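Local coordinates for protein cytosolic phospholipase A2 delta (Homo sapiens, PDB 5IZ5) that hydrolyses membrane glycerophospholipids at the sn-2 position in a calcium-dependent manner, releasing a free fatty acid with a preference for linoleic acid, at residues G195-T200 against R514-I519. The protein carries 3 engineered substitutions. Residues are numbered along the deposited sequence; the frame is centred on the assembly and turned at random.
Sequences GSYEDT and RLMRRI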
loop_
_atom_site.group_PDB
_atom_site.type_symbol
_atom_site.label_atom_id
_atom_site.label_comp_id
_atom_site.label_asym_id
_atom_site.label_seq_id
_atom_site.Cartn_x
_atom_site.Cartn_y
_atom_site.Cartn_z
ATOM N N GLY B 195 20.103 11.657 -14.671
ATOM C CA GLY B 195 20.229 10.865 -13.455
ATOM C C GLY B 195 19.570 11.490 -12.241
ATOM O O GLY B 195 19.436 10.835 -11.214
ATOM N N SER B 196 19.148 12.748 -12.347
ATOM C CA SER B 196 18.435 13.413 -11.261
ATOM C C SER B 196 16.977 12.996 -11.254
ATOM O O SER B 196 16.473 12.477 -12.245
ATOM C CB SER B 196 18.522 14.932 -11.410
ATOM O OG SER B 196 17.799 15.382 -12.543
ATOM N N TYR B 197 16.302 13.263 -10.140
ATOM C CA TYR B 197 14.863 13.024 -10.018
ATOM C C TYR B 197 14.067 13.875 -11.003
ATOM O O TYR B 197 13.136 13.388 -11.647
ATOM C CB TYR B 197 14.402 13.312 -8.580
ATOM C CG TYR B 197 12.896 13.371 -8.380
ATOM C CD1 TYR B 197 12.105 12.235 -8.524
ATOM C CD2 TYR B 197 12.268 14.563 -8.037
ATOM C CE1 TYR B 197 10.731 12.296 -8.337
ATOM C CE2 TYR B 197 10.895 14.639 -7.851
ATOM C CZ TYR B 197 10.130 13.500 -7.997
ATOM O OH TYR B 197 8.765 13.575 -7.793
ATOM N N GLU B 198 14.429 15.149 -11.100
ATOM C CA GLU B 198 13.704 16.092 -11.944
ATOM C C GLU B 198 14.045 15.862 -13.408
ATOM O O GLU B 198 13.193 16.021 -14.282
ATOM C CB GLU B 198 14.034 17.528 -11.553
ATOM C CG GLU B 198 13.556 17.931 -10.160
ATOM C CD GLU B 198 14.433 17.414 -9.027
ATOM O OE1 GLU B 198 15.459 16.747 -9.297
ATOM O OE2 GLU B 198 14.105 17.693 -7.850
ATOM N N ASP B 199 15.296 15.474 -13.659
ATOM C CA ASP B 199 15.810 15.193 -15.004
ATOM C C ASP B 199 15.952 16.453 -15.864
ATOM O O ASP B 199 17.072 16.878 -16.174
ATOM C CB ASP B 199 14.969 14.139 -15.731
ATOM C CG ASP B 199 15.570 13.746 -17.059
ATOM O OD1 ASP B 199 14.976 14.059 -18.101
ATOM O OD2 ASP B 199 16.662 13.151 -17.065
ATOM N N THR B 200 14.822 17.045 -16.238
ATOM C CA THR B 200 14.795 18.237 -17.075
ATOM C C THR B 200 13.835 19.250 -16.493
ATOM O O THR B 200 12.737 18.894 -16.082
ATOM C CB THR B 200 14.334 17.894 -18.501
ATOM O OG1 THR B 200 15.246 16.956 -19.079
ATOM C CG2 THR B 200 14.267 19.142 -19.386
ATOM N N ARG B 514 13.256 11.243 0.675
ATOM C CA ARG B 514 12.990 12.658 0.952
ATOM C C ARG B 514 11.662 13.103 0.359
ATOM O O ARG B 514 11.266 12.672 -0.724
ATOM C CB ARG B 514 14.087 13.565 0.385
ATOM C CG ARG B 514 15.341 13.650 1.237
ATOM C CD ARG B 514 16.318 12.547 0.906
ATOM N NE ARG B 514 17.606 12.739 1.561
ATOM C CZ ARG B 514 18.600 11.856 1.539
ATOM N NH1 ARG B 514 18.450 10.698 0.907
ATOM N NH2 ARG B 514 19.746 12.125 2.159
ATOM N N LEU B 515 10.991 13.990 1.077
ATOM C CA LEU B 515 9.757 14.589 0.602
ATOM C C LEU B 515 10.077 15.597 -0.504
ATOM O O LEU B 515 10.821 16.542 -0.273
ATOM C CB LEU B 515 9.049 15.271 1.770
ATOM C CG LEU B 515 7.779 16.049 1.450
ATOM C CD1 LEU B 515 6.687 15.110 0.965
ATOM C CD2 LEU B 515 7.338 16.818 2.685
ATOM N N MET B 516 9.533 15.371 -1.698
ATOM C CA MET B 516 9.768 16.225 -2.867
ATOM C C MET B 516 8.644 17.238 -3.057
ATOM O O MET B 516 8.895 18.391 -3.402
ATOM C CB MET B 516 9.904 15.375 -4.135
ATOM C CG MET B 516 11.127 14.473 -4.161
ATOM S SD MET B 516 12.690 15.410 -4.265
ATOM C CE MET B 516 13.208 15.484 -2.555
ATOM N N ARG B 517 7.404 16.810 -2.846
ATOM C CA ARG B 517 6.260 17.720 -2.931
ATOM C C ARG B 517 5.143 17.281 -1.998
ATOM O O ARG B 517 4.580 16.196 -2.151
ATOM C CB ARG B 517 5.728 17.809 -4.365
ATOM C CG ARG B 517 4.671 18.884 -4.539
ATOM C CD ARG B 517 4.459 19.234 -6.000
ATOM N NE ARG B 517 3.651 18.234 -6.697
ATOM C CZ ARG B 517 2.326 18.273 -6.852
ATOM N NH1 ARG B 517 1.600 19.270 -6.347
ATOM N NH2 ARG B 517 1.714 17.293 -7.517
ATOM N N ARG B 518 4.831 18.144 -1.040
ATOM C CA ARG B 518 3.798 17.883 -0.059
ATOM C C ARG B 518 2.416 18.093 -0.669
ATOM O O ARG B 518 2.116 19.168 -1.169
ATOM C CB ARG B 518 3.985 18.802 1.143
ATOM C CG ARG B 518 3.042 18.519 2.295
ATOM C CD ARG B 518 3.689 18.856 3.627
ATOM N NE ARG B 518 2.836 18.473 4.751
ATOM C CZ ARG B 518 3.247 18.340 6.012
ATOM N NH1 ARG B 518 4.520 18.552 6.343
ATOM N NH2 ARG B 518 2.374 17.985 6.951
ATOM N N ILE B 519 1.593 17.050 -0.627
ATOM C CA ILE B 519 0.205 17.115 -1.066
ATOM C C ILE B 519 -0.647 17.091 0.197
ATOM O O ILE B 519 -0.373 16.305 1.096
ATOM C CB ILE B 519 -0.161 15.905 -1.958
ATOM C CG1 ILE B 519 0.828 15.757 -3.119
ATOM C CG2 ILE B 519 -1.585 16.024 -2.490
ATOM C CD1 ILE B 519 0.845 16.911 -4.090
#
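Met516 lies against the ring of Tyr197, and this pair makes nearly all of the contact between 514-519 and the loop 195-200. At Met516 the side chain sets out toward the loop and then bends at chi2 (-67°) and chi3, which lays its middle along the tyrosine instead of driving the methyl into it; the two side chains run past each other in opposite directions. Met516 CB is already 3.9 Å from Tyr197 CE2. Met516 CG comes closest, 3.7 Å from Tyr197 CE2, and sits 4.2 Å from the centroid of that ring in an off-centre CH-pi contact. Met516 SD lies obliquely by the CD2 side of the ring, 3.9 Å from Tyr197 CD2, a Met-aromatic contact. The ring reaches this place because Tyr197 CG stands anti to its own N (chi1 168°). Phe511, on the partner strand 509-511, also meets the ring. Glu198 OE2, hydrogen-bonded to His214, lies in plane at the ring's edge, and Met516 SD is a loose 4.5 Å from Glu198 OE2. With an alanine in place of the tyrosine, Met516 and Phe511 would probably lose the aromatic surface they share, leaving the thioether freer to turn. Two successive residues, Met516 and Arg517, stand opposite the single Glu509 and bond to it through their backbones, Arg517 adding a salt bridge: a classic beta bulge in a two-stranded antiparallel hairpin, which here joins the catalytic region to a loop of what is probably a second C2 domain.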